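Local coordinates for uncharacterized protein (Pseudomonas aeruginosa PAO1, PDB 4R1D) that probably acts as a calcium-binding lipase of the alpha/beta hydrolase class, the toxic effector Tle4 of the H2 type VI secretion system, which Tli4 holds in check, at residues L173-P176 with G177-G180; R223-E227 with N228-P232; I290-H293 with M294-Y298; Q363-E367 with E368-N372; S504-A507 with P508-G512. All blocks are in the same frame, centred on the assembly; numbering follows the deposited sequence.

Overall arrangement
Each of the five contacts joins neighbouring residues around a helical turn, but their surroundings differ. Contact 3 is the buried one, dominated by aromatic faces; contacts 1, 2, 4 and 5 are partly buried and mix apolar packing with polar ties. Contacts 3 and 4 touch, Y291 CE2 lying 3.9 Å from I369 CG2, although they belong to different helices, 289-296 and 365-370. Contact 1, a 3-10 turn in a loop, and contact 5, two short helices, approach to about 8 Å between nearest atoms, and each has a partner in R518. Contact 2, on helix 215-238, stands apart near the calcium site. Contacts 2 and 4 each contain a pi-type turn of their own.

Contact 1: residues L173-P176 with G177-G180; sequences LSPP and GDQG
The flat carboxamide of Q179 is met in its own plane by S174: OG lies only 9° out of it and accepts the N-H of NE2 at 3.2 Å in a nearly straight bond (166°). The D178 side chain, ending in the other flat group, slants across P175, with OD2 3.5 Å from P175 CD. A water ties the two polar ends together, 2.8 Å from S174 OG and 2.8 Å from D178 OD2, to which it donates. With its OG turned anti to the backbone N (chi1 -176°), S174 faces both partners, and the bend of the Q179 chain at its second torsion folds NE2 back toward the serine. The hydroxyl is therefore held by an amide and a water.

Beneath these side chains the backbone winds tightly. D178 N donates to P175 O at 2.9 Å, and Q179 N donates to P176 O, also at 2.9 Å. G180 N closes the last turn on G177 O. Around this unit, S174 and Q179 rest on W546 and P176 on Y550, both of helix 542-556, while backbone bonds link D178 to A527 and G180 to R518. Three successive i+3 to i bonds define a short 3-10 turn in the loop before helix 191-197, which starts at a proline pair and is left at G180, with positive phi.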
# COMPACT_ATOMS: atom_id res chain seq x y z
N LEU A 173 -32.73 -10.95 13.08
CA LEU A 173 -33.98 -11.23 12.38
C LEU A 173 -34.63 -9.99 11.77
O LEU A 173 -35.70 -10.06 11.17
CB LEU A 173 -34.97 -11.93 13.32
CG LEU A 173 -34.39 -13.15 14.05
CD1 LEU A 173 -35.40 -13.75 15.03
CD2 LEU A 173 -33.93 -14.22 13.05
N SER A 174 -33.96 -8.85 11.93
CA SER A 174 -34.45 -7.56 11.44
C SER A 174 -34.85 -7.60 9.95
O SER A 174 -34.13 -8.17 9.12
CB SER A 174 -33.36 -6.50 11.69
OG SER A 174 -33.81 -5.22 11.31
N PRO A 175 -36.01 -7.02 9.60
CA PRO A 175 -36.31 -6.91 8.17
C PRO A 175 -35.21 -6.11 7.48
O PRO A 175 -34.84 -5.07 7.98
CB PRO A 175 -37.63 -6.13 8.15
CG PRO A 175 -38.27 -6.49 9.47
CD PRO A 175 -37.13 -6.57 10.44
N PRO A 176 -34.69 -6.60 6.34
CA PRO A 176 -33.57 -5.92 5.67
C PRO A 176 -33.85 -4.44 5.39
O PRO A 176 -32.93 -3.63 5.46
CB PRO A 176 -33.40 -6.70 4.37
CG PRO A 176 -33.91 -8.08 4.70
CD PRO A 176 -35.02 -7.89 5.70
N GLY A 177 -35.10 -4.08 5.11
CA GLY A 177 -35.43 -2.69 4.85
C GLY A 177 -35.15 -1.79 6.03
O GLY A 177 -34.76 -0.63 5.88
N ASP A 178 -35.35 -2.33 7.23
CA ASP A 178 -35.11 -1.59 8.46
C ASP A 178 -33.62 -1.21 8.53
O ASP A 178 -33.26 -0.24 9.19
CB ASP A 178 -35.45 -2.47 9.66
CG ASP A 178 -36.95 -2.60 9.90
OD1 ASP A 178 -37.74 -2.17 9.05
OD2 ASP A 178 -37.32 -3.16 10.96
N GLN A 179 -32.79 -2.01 7.87
CA GLN A 179 -31.32 -1.85 7.90
C GLN A 179 -30.83 -1.05 6.69
O GLN A 179 -29.61 -0.94 6.45
CB GLN A 179 -30.63 -3.22 7.88
CG GLN A 179 -30.98 -4.13 9.05
CD GLN A 179 -30.28 -3.74 10.34
OE1 GLN A 179 -29.21 -3.12 10.32
NE2 GLN A 179 -30.87 -4.10 11.48
N GLY A 180 -31.76 -0.50 5.92
CA GLY A 180 -31.40 0.31 4.77
C GLY A 180 -31.26 -0.45 3.45
O GLY A 180 -30.75 0.10 2.49
O HOH W 1 -35.70 -4.04 13.02

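Contact 2: residues R223-E227 with N228-P232; sequences RDYIE and NTVLP
Y225 O is gripped by two amides, T229 N at 2.9 Å and V230 N at 3.0 Å. The V230 donor lies in the carbonyl plane, whereas the T229 donor stands above it, so the bonds use different directions around one oxygen. This bifurcation marks the change from alpha-type to wider pi-type spacing: N228 N still reaches back four residues to D224 O, but L231 N reaches back five, to I226 O at 3.0 Å. P232 then has no N-H to offer, and its CD sits 3.3 Å from E227 O, consistent with the kink there.

The side chains follow this widened turn. V230 CG2 lies over one face of the Y225 ring, 4.0 Å from the centroid and 20° off the normal, a CH-pi contact displaced toward the rim. T229 CG2 comes 3.8 Å from Y225 CE1. With CG anti to the backbone N (chi1 173°), the ring end of the tyrosine swings back toward both residues, although the side chain sets out away from them.

Another side of the helix is charged. R223 NH1 forms a salt bridge with D224 OD1 at 2.8 Å, on the anti lone pair, while E227 CG covers a guanidinium face. E227 lies alongside L231, and its carboxylate is held by Y271 OH and R273 NE. Helix 215-238 rests on the parallel sheet: V230 and Y225 pack on W205 of strand 201-206, V230 touches P50 and I226 touches I52 of strand 48-54, and the side chain of V230 lies about 7 Å from that of the calcium ligand D203.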
# COMPACT_ATOMS: atom_id res chain seq x y z
N ARG A 223 -6.02 -15.46 -4.17
CA ARG A 223 -6.23 -16.82 -4.65
C ARG A 223 -5.17 -17.74 -4.05
O ARG A 223 -5.48 -18.78 -3.45
CB ARG A 223 -6.17 -16.88 -6.18
CG ARG A 223 -6.46 -18.27 -6.76
CD ARG A 223 -5.37 -18.75 -7.71
NE ARG A 223 -5.42 -20.20 -7.88
CZ ARG A 223 -4.55 -21.06 -7.34
NH1 ARG A 223 -3.54 -20.61 -6.60
NH2 ARG A 223 -4.68 -22.36 -7.55
N ASP A 224 -3.90 -17.35 -4.18
CA ASP A 224 -2.83 -18.21 -3.67
C ASP A 224 -2.97 -18.44 -2.16
O ASP A 224 -2.73 -19.55 -1.67
CB ASP A 224 -1.45 -17.64 -4.00
CG ASP A 224 -1.14 -17.67 -5.49
OD1 ASP A 224 -1.84 -18.37 -6.26
OD2 ASP A 224 -0.17 -16.99 -5.90
N TYR A 225 -3.35 -17.39 -1.43
CA TYR A 225 -3.51 -17.47 0.01
C TYR A 225 -4.58 -18.50 0.35
O TYR A 225 -4.37 -19.37 1.19
CB TYR A 225 -3.89 -16.09 0.58
CG TYR A 225 -4.25 -16.09 2.04
CD1 TYR A 225 -3.33 -16.50 3.00
CD2 TYR A 225 -5.50 -15.66 2.47
CE1 TYR A 225 -3.65 -16.50 4.34
CE2 TYR A 225 -5.82 -15.64 3.80
CZ TYR A 225 -4.91 -16.06 4.74
OH TYR A 225 -5.22 -16.04 6.07
N ILE A 226 -5.73 -18.42 -0.32
CA ILE A 226 -6.81 -19.36 -0.06
C ILE A 226 -6.39 -20.79 -0.43
O ILE A 226 -6.55 -21.71 0.36
CB ILE A 226 -8.09 -18.99 -0.83
CG1 ILE A 226 -8.62 -17.63 -0.37
CG2 ILE A 226 -9.16 -20.06 -0.67
CD1 ILE A 226 -9.61 -17.03 -1.35
N GLU A 227 -5.84 -20.97 -1.62
CA GLU A 227 -5.54 -22.31 -2.14
C GLU A 227 -4.33 -22.96 -1.46
O GLU A 227 -4.26 -24.19 -1.34
CB GLU A 227 -5.33 -22.27 -3.66
CG GLU A 227 -6.55 -21.78 -4.45
CD GLU A 227 -7.76 -22.70 -4.32
OE1 GLU A 227 -7.56 -23.94 -4.33
OE2 GLU A 227 -8.90 -22.19 -4.22
N ASN A 228 -3.37 -22.14 -1.03
CA ASN A 228 -2.11 -22.67 -0.53
C ASN A 228 -1.90 -22.52 0.97
O ASN A 228 -1.02 -23.18 1.54
CB ASN A 228 -0.93 -22.08 -1.31
CG ASN A 228 -1.02 -22.35 -2.80
OD1 ASN A 228 -1.56 -23.37 -3.24
ND2 ASN A 228 -0.48 -21.43 -3.59
N THR A 229 -2.69 -21.68 1.63
CA THR A 229 -2.59 -21.56 3.09
C THR A 229 -3.87 -21.98 3.79
O THR A 229 -3.87 -22.86 4.66
CB THR A 229 -2.23 -20.12 3.55
OG1 THR A 229 -0.91 -19.78 3.11
CG2 THR A 229 -2.30 -20.02 5.07
N VAL A 230 -4.97 -21.33 3.44
CA VAL A 230 -6.22 -21.61 4.14
C VAL A 230 -6.70 -23.05 3.97
O VAL A 230 -6.92 -23.74 4.96
CB VAL A 230 -7.33 -20.65 3.70
CG1 VAL A 230 -8.62 -20.97 4.45
CG2 VAL A 230 -6.90 -19.22 3.97
N LEU A 231 -6.85 -23.51 2.74
CA LEU A 231 -7.45 -24.83 2.54
C LEU A 231 -6.54 -25.96 3.04
O LEU A 231 -7.02 -26.91 3.65
CB LEU A 231 -7.88 -25.04 1.09
CG LEU A 231 -8.98 -24.07 0.61
CD1 LEU A 231 -9.38 -24.35 -0.83
CD2 LEU A 231 -10.19 -24.13 1.52
N PRO A 232 -5.22 -25.84 2.81
CA PRO A 232 -4.36 -26.92 3.32
C PRO A 232 -4.43 -27.07 4.84
O PRO A 232 -4.26 -28.18 5.35
CB PRO A 232 -2.97 -26.50 2.85
CG PRO A 232 -3.23 -25.80 1.55
CD PRO A 232 -4.52 -25.01 1.82

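Contact 3: residues I290-H293 with M294-Y298; sequences IYHH and MRCGY
Stacking comes first: the rings of H293 and Y298 lie face to face, centroids 4.0 Å apart and planes inclined by 27°. H293 ND1 hangs over the rim of the tyrosine, 3.4 Å from Y298 CE2, and H293 CB makes a CH-pi contact with that face.

Two more CH-pi contacts repeat a four-residue spacing. R295 CG sits over a face of the Y291 ring, 4.1 Å from its centroid, and C296 CB covers H292, also at 4.1 Å, with its sulfur near the same face. In Y291 and H292, CG anti to the backbone N (169° in H292) lets the ring end return to residue i+4. Apolar packing sets I290 CG1 beside M294 SD at 4.0 Å.

Among the backbone bonds, C296 N donates to H292 O and G297 N to H293 O, both at 2.8 Å. G297, with positive phi, is the first residue to leave the helix and brings Y298 back over H293.

Polar ends are held from outside: Y291 OH by Y376 O and W445 NE1, R295 by W375 O and D461. Helix 289-296 packs through I290 and M294 on helix 310-317, also touched by Y298 just beyond G297, and through Y291, H292 and R295 on strand 443-446.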
# COMPACT_ATOMS: atom_id res chain seq x y z
N ILE A 290 -9.21 11.10 -4.36
CA ILE A 290 -7.81 10.94 -4.79
C ILE A 290 -7.28 12.22 -5.42
O ILE A 290 -6.11 12.55 -5.29
CB ILE A 290 -7.61 9.73 -5.76
CG1 ILE A 290 -6.12 9.45 -5.96
CG2 ILE A 290 -8.27 9.99 -7.11
CD1 ILE A 290 -5.84 8.35 -6.97
N TYR A 291 -8.17 12.96 -6.09
CA TYR A 291 -7.76 14.24 -6.65
C TYR A 291 -7.44 15.24 -5.54
O TYR A 291 -6.43 15.91 -5.58
CB TYR A 291 -8.85 14.78 -7.57
CG TYR A 291 -8.47 16.04 -8.31
CD1 TYR A 291 -8.53 17.27 -7.68
CD2 TYR A 291 -8.10 16.00 -9.65
CE1 TYR A 291 -8.20 18.42 -8.34
CE2 TYR A 291 -7.77 17.16 -10.33
CZ TYR A 291 -7.83 18.37 -9.66
OH TYR A 291 -7.50 19.54 -10.30
N HIS A 292 -8.31 15.33 -4.53
CA HIS A 292 -8.03 16.23 -3.42
C HIS A 292 -6.66 15.91 -2.82
O HIS A 292 -5.83 16.80 -2.64
CB HIS A 292 -9.08 16.10 -2.31
CG HIS A 292 -8.68 16.81 -1.05
ND1 HIS A 292 -7.87 16.23 -0.11
CD2 HIS A 292 -8.95 18.06 -0.61
CE1 HIS A 292 -7.66 17.09 0.88
NE2 HIS A 292 -8.30 18.21 0.59
N HIS A 293 -6.44 14.64 -2.51
CA HIS A 293 -5.23 14.25 -1.80
C HIS A 293 -3.96 14.50 -2.61
O HIS A 293 -2.97 14.97 -2.06
CB HIS A 293 -5.33 12.80 -1.33
CG HIS A 293 -6.51 12.56 -0.45
ND1 HIS A 293 -7.05 11.31 -0.23
CD2 HIS A 293 -7.28 13.43 0.26
CE1 HIS A 293 -8.09 11.42 0.58
NE2 HIS A 293 -8.25 12.70 0.89
N MET A 294 -4.00 14.20 -3.91
CA MET A 294 -2.85 14.41 -4.77
C MET A 294 -2.55 15.89 -4.99
O MET A 294 -1.41 16.26 -5.22
CB MET A 294 -3.02 13.69 -6.11
CG MET A 294 -2.96 12.16 -5.97
SD MET A 294 -2.99 11.32 -7.55
CE MET A 294 -1.32 11.68 -8.10
N ARG A 295 -3.57 16.73 -4.93
CA ARG A 295 -3.34 18.16 -5.14
C ARG A 295 -3.14 18.96 -3.84
O ARG A 295 -2.54 20.04 -3.87
CB ARG A 295 -4.46 18.79 -5.99
CG ARG A 295 -4.52 18.29 -7.44
CD ARG A 295 -3.23 18.55 -8.17
NE ARG A 295 -2.88 19.97 -8.14
CZ ARG A 295 -3.29 20.86 -9.05
NH1 ARG A 295 -4.07 20.47 -10.05
NH2 ARG A 295 -2.92 22.13 -8.96
N CYS A 296 -3.60 18.43 -2.71
CA CYS A 296 -3.60 19.20 -1.45
C CYS A 296 -2.95 18.52 -0.25
O CYS A 296 -2.79 19.16 0.79
CB CYS A 296 -5.04 19.54 -1.02
SG CYS A 296 -6.06 20.34 -2.27
N GLY A 297 -2.64 17.23 -0.37
CA GLY A 297 -2.24 16.44 0.79
C GLY A 297 -3.46 15.88 1.51
O GLY A 297 -4.59 16.31 1.27
N TYR A 298 -3.25 14.92 2.40
CA TYR A 298 -4.33 14.47 3.27
C TYR A 298 -4.63 15.53 4.32
O TYR A 298 -3.76 16.32 4.68
CB TYR A 298 -3.96 13.15 3.95
CG TYR A 298 -4.06 11.97 3.02
CD1 TYR A 298 -3.14 11.78 1.98
CD2 TYR A 298 -5.09 11.05 3.16
CE1 TYR A 298 -3.26 10.70 1.13
CE2 TYR A 298 -5.21 9.98 2.31
CZ TYR A 298 -4.30 9.80 1.30
OH TYR A 298 -4.44 8.73 0.45

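Contact 4: residues Q363-E367 with E368-N372; sequences QDPYE and EIYKN
This is the local wrapping of a short N-capped helix beginning at P365, in which D364, P365, Y366 and E367 meet E368, Y370 and K371 in the segment between strand 358-359 and helix 400-421. The cap itself is D364, whose OD1 accepts from E367 N at 3.1 Å and 164°, approached from above the carboxylate plane. In return, E368 OE2 accepts from D364 N at 3.3 Å, one residue later than the glutamate of a classical capping box would. E368 reaches it with an extended chain (chi2 -171°) and also binds the backbone N-H groups of Q361 and N362, so one carboxylate ties down the approach to the helix.

P365 O is shared by I369 N and Y370 N, both at 2.9 Å. Y370 N comes almost along the C=O direction, I369 N from above the carbonyl plane; the five-residue bonds Y370 N to P365 O and K371 N to Y366 O mark the pi-type turn. The same P365 oxygen lies over a face of the Y370 ring, while P365 CB touches Y370 CZ at 3.6 Å. Y370 in turn presents its edge to the face of Y366 in an offset edge-to-face pair, centroids 5.6 Å apart and planes at 81°.

On the outer side, K371 NZ meets E367 OE2 at 2.7 Å in a salt bridge, on its syn side but tilted from the carboxylate plane, and has a second acid in D409. Y366 OH bonds H415 and Y370 OH bonds P328 O; Y366 and Y370 pack on I408 of helix 400-421, while I369 and E368 lie against Y359 of strand 358-359.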
# COMPACT_ATOMS: atom_id res chain seq x y z
N GLN A 363 -16.71 12.17 -20.68
CA GLN A 363 -16.63 10.84 -20.08
C GLN A 363 -15.28 10.15 -20.21
O GLN A 363 -15.21 8.93 -20.26
CB GLN A 363 -17.72 9.93 -20.64
CG GLN A 363 -19.13 10.49 -20.47
CD GLN A 363 -20.16 9.64 -21.16
OE1 GLN A 363 -20.77 10.06 -22.14
NE2 GLN A 363 -20.34 8.43 -20.66
N ASP A 364 -14.21 10.94 -20.23
CA ASP A 364 -12.86 10.37 -20.27
C ASP A 364 -11.96 11.05 -19.26
O ASP A 364 -11.17 11.92 -19.61
CB ASP A 364 -12.26 10.48 -21.67
CG ASP A 364 -10.96 9.70 -21.81
OD1 ASP A 364 -10.39 9.29 -20.77
OD2 ASP A 364 -10.49 9.50 -22.95
N PRO A 365 -12.07 10.66 -17.99
CA PRO A 365 -11.26 11.28 -16.93
C PRO A 365 -9.79 11.00 -17.14
O PRO A 365 -8.96 11.80 -16.71
CB PRO A 365 -11.76 10.59 -15.64
CG PRO A 365 -12.35 9.29 -16.10
CD PRO A 365 -12.92 9.56 -17.48
N TYR A 366 -9.46 9.88 -17.80
CA TYR A 366 -8.06 9.52 -18.01
C TYR A 366 -7.32 10.57 -18.82
O TYR A 366 -6.23 11.02 -18.42
CB TYR A 366 -7.95 8.13 -18.64
CG TYR A 366 -8.81 7.12 -17.92
CD1 TYR A 366 -8.41 6.58 -16.70
CD2 TYR A 366 -10.05 6.75 -18.43
CE1 TYR A 366 -9.23 5.67 -16.03
CE2 TYR A 366 -10.87 5.85 -17.76
CZ TYR A 366 -10.45 5.32 -16.57
OH TYR A 366 -11.26 4.43 -15.91
N GLU A 367 -7.91 11.00 -19.94
CA GLU A 367 -7.26 12.00 -20.78
C GLU A 367 -7.58 13.42 -20.34
O GLU A 367 -6.73 14.31 -20.38
CB GLU A 367 -7.68 11.82 -22.25
CG GLU A 367 -7.36 10.46 -22.84
CD GLU A 367 -5.87 10.20 -22.98
OE1 GLU A 367 -5.11 11.17 -23.20
OE2 GLU A 367 -5.46 9.03 -22.87
N GLU A 368 -8.82 13.64 -19.91
CA GLU A 368 -9.27 14.98 -19.55
C GLU A 368 -8.68 15.51 -18.24
O GLU A 368 -8.48 16.70 -18.08
CB GLU A 368 -10.80 15.03 -19.48
CG GLU A 368 -11.48 14.70 -20.79
CD GLU A 368 -12.95 14.98 -20.72
OE1 GLU A 368 -13.30 16.12 -20.34
OE2 GLU A 368 -13.75 14.07 -21.00
N ILE A 369 -8.40 14.61 -17.31
CA ILE A 369 -7.95 15.02 -15.98
C ILE A 369 -6.63 14.37 -15.59
O ILE A 369 -5.65 15.06 -15.30
CB ILE A 369 -9.01 14.68 -14.92
CG1 ILE A 369 -10.34 15.36 -15.25
CG2 ILE A 369 -8.55 15.11 -13.54
CD1 ILE A 369 -11.52 14.93 -14.37
N TYR A 370 -6.58 13.04 -15.62
CA TYR A 370 -5.43 12.33 -15.02
C TYR A 370 -4.10 12.56 -15.74
O TYR A 370 -3.07 12.72 -15.09
CB TYR A 370 -5.70 10.82 -14.87
CG TYR A 370 -7.00 10.51 -14.18
CD1 TYR A 370 -7.58 11.43 -13.31
CD2 TYR A 370 -7.65 9.30 -14.40
CE1 TYR A 370 -8.79 11.16 -12.68
CE2 TYR A 370 -8.86 9.01 -13.77
CZ TYR A 370 -9.43 9.95 -12.92
OH TYR A 370 -10.62 9.68 -12.30
N LYS A 371 -4.11 12.58 -17.07
CA LYS A 371 -2.90 12.86 -17.85
C LYS A 371 -2.76 14.33 -18.23
O LYS A 371 -1.71 14.75 -18.73
CB LYS A 371 -2.85 11.97 -19.10
CG LYS A 371 -2.69 10.48 -18.77
CD LYS A 371 -2.24 9.66 -19.98
CE LYS A 371 -3.42 9.18 -20.79
NZ LYS A 371 -3.03 8.30 -21.92
N ASN A 372 -3.80 15.12 -18.00
CA ASN A 372 -3.75 16.56 -18.28
C ASN A 372 -2.68 17.26 -17.43
O ASN A 372 -2.65 17.10 -16.21
CB ASN A 372 -5.12 17.18 -18.01
CG ASN A 372 -5.18 18.65 -18.38
OD1 ASN A 372 -4.63 19.50 -17.68
ND2 ASN A 372 -5.89 18.97 -19.46
O HOH W 2 -6.13 17.04 -21.43

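Contact 5: residues S504-A507 with P508-G512; sequences SGQA and PALAG
L510 folds back over Q506, its CD1 reaching Q506 CG at 4.0 Å, the two side chains crossing at a slant. The backbone carries the same pairing: L510 N donates to Q506 O at 3.1 Å, nearly in line with the carbonyl bond, and A511 N donates to A507 O at 2.9 Å. Beside them A507 CB and P508 CD are pressed to 3.4 Å, a closeness imposed by the bond that joins the residues.

A proline at 508 brings no N-H, so S504 O meets only its CD in this turn; that oxygen instead accepts from A507 N. One residue further on, a water spans the gap, donating to G505 O at 3.0 Å and accepting from A509 N at 3.0 Å. Two short helices, 502-505 and 507-510, are thus joined through a single non-helical residue, Q506, with the water standing in for a direct link between G505 O and A509 N. The second helix ends in a Schellman motif, in which G512, at a phi of 88°, donates its N-H to A509 O at 3.0 Å. This helical pair leads into strand 515-519, an edge strand of the parallel sheet.

Q506 is positioned from outside. Its CG lies between the backbone N and the carbonyl carbon (chi1 75°), and the extended chain carries OE1 to R518 NH1 on that strand and NE2 to S492 OG. S504 OG is fixed by T285 N and G286 O. A507 and P508 pack against T285 and A284, and Q183 NE2 reaches A509 O.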
# COMPACT_ATOMS: atom_id res chain seq x y z
N SER A 504 -20.20 6.54 -5.92
CA SER A 504 -19.45 5.30 -6.10
C SER A 504 -19.99 4.20 -5.18
O SER A 504 -20.11 3.04 -5.57
CB SER A 504 -17.96 5.58 -5.83
OG SER A 504 -17.15 4.40 -5.87
N GLY A 505 -20.32 4.57 -3.95
CA GLY A 505 -20.87 3.59 -3.02
C GLY A 505 -22.14 2.90 -3.51
O GLY A 505 -22.37 1.73 -3.23
N GLN A 506 -22.97 3.63 -4.25
CA GLN A 506 -24.23 3.07 -4.73
C GLN A 506 -24.11 2.39 -6.10
O GLN A 506 -25.10 1.90 -6.63
CB GLN A 506 -25.33 4.13 -4.74
CG GLN A 506 -25.18 5.11 -5.90
CD GLN A 506 -26.26 6.19 -5.90
OE1 GLN A 506 -27.14 6.21 -5.05
NE2 GLN A 506 -26.18 7.09 -6.86
N ALA A 507 -22.90 2.35 -6.68
CA ALA A 507 -22.76 1.74 -8.01
C ALA A 507 -23.17 0.27 -8.05
O ALA A 507 -23.82 -0.17 -9.01
CB ALA A 507 -21.33 1.93 -8.56
N PRO A 508 -22.80 -0.51 -7.01
CA PRO A 508 -23.23 -1.91 -7.01
C PRO A 508 -24.76 -2.05 -7.04
O PRO A 508 -25.28 -2.90 -7.76
CB PRO A 508 -22.64 -2.45 -5.70
CG PRO A 508 -21.37 -1.61 -5.50
CD PRO A 508 -21.82 -0.22 -5.94
N ALA A 509 -25.47 -1.23 -6.28
CA ALA A 509 -26.93 -1.27 -6.31
C ALA A 509 -27.42 -0.97 -7.73
O ALA A 509 -28.27 -1.67 -8.26
CB ALA A 509 -27.53 -0.29 -5.31
N LEU A 510 -26.84 0.05 -8.35
CA LEU A 510 -27.24 0.41 -9.71
C LEU A 510 -26.96 -0.71 -10.72
O LEU A 510 -27.67 -0.84 -11.72
CB LEU A 510 -26.57 1.72 -10.15
CG LEU A 510 -27.03 2.94 -9.33
CD1 LEU A 510 -26.24 4.20 -9.68
CD2 LEU A 510 -28.53 3.17 -9.51
N ALA A 511 -25.95 -1.52 -10.45
CA ALA A 511 -25.58 -2.60 -11.35
C ALA A 511 -26.39 -3.87 -11.07
O ALA A 511 -26.21 -4.89 -11.74
CB ALA A 511 -24.09 -2.89 -11.27
N GLY A 512 -27.26 -3.80 -10.07
CA GLY A 512 -28.19 -4.88 -9.80
C GLY A 512 -27.71 -5.99 -8.88
O GLY A 512 -28.12 -7.14 -9.05
O HOH W 3 -24.42 -0.40 -3.55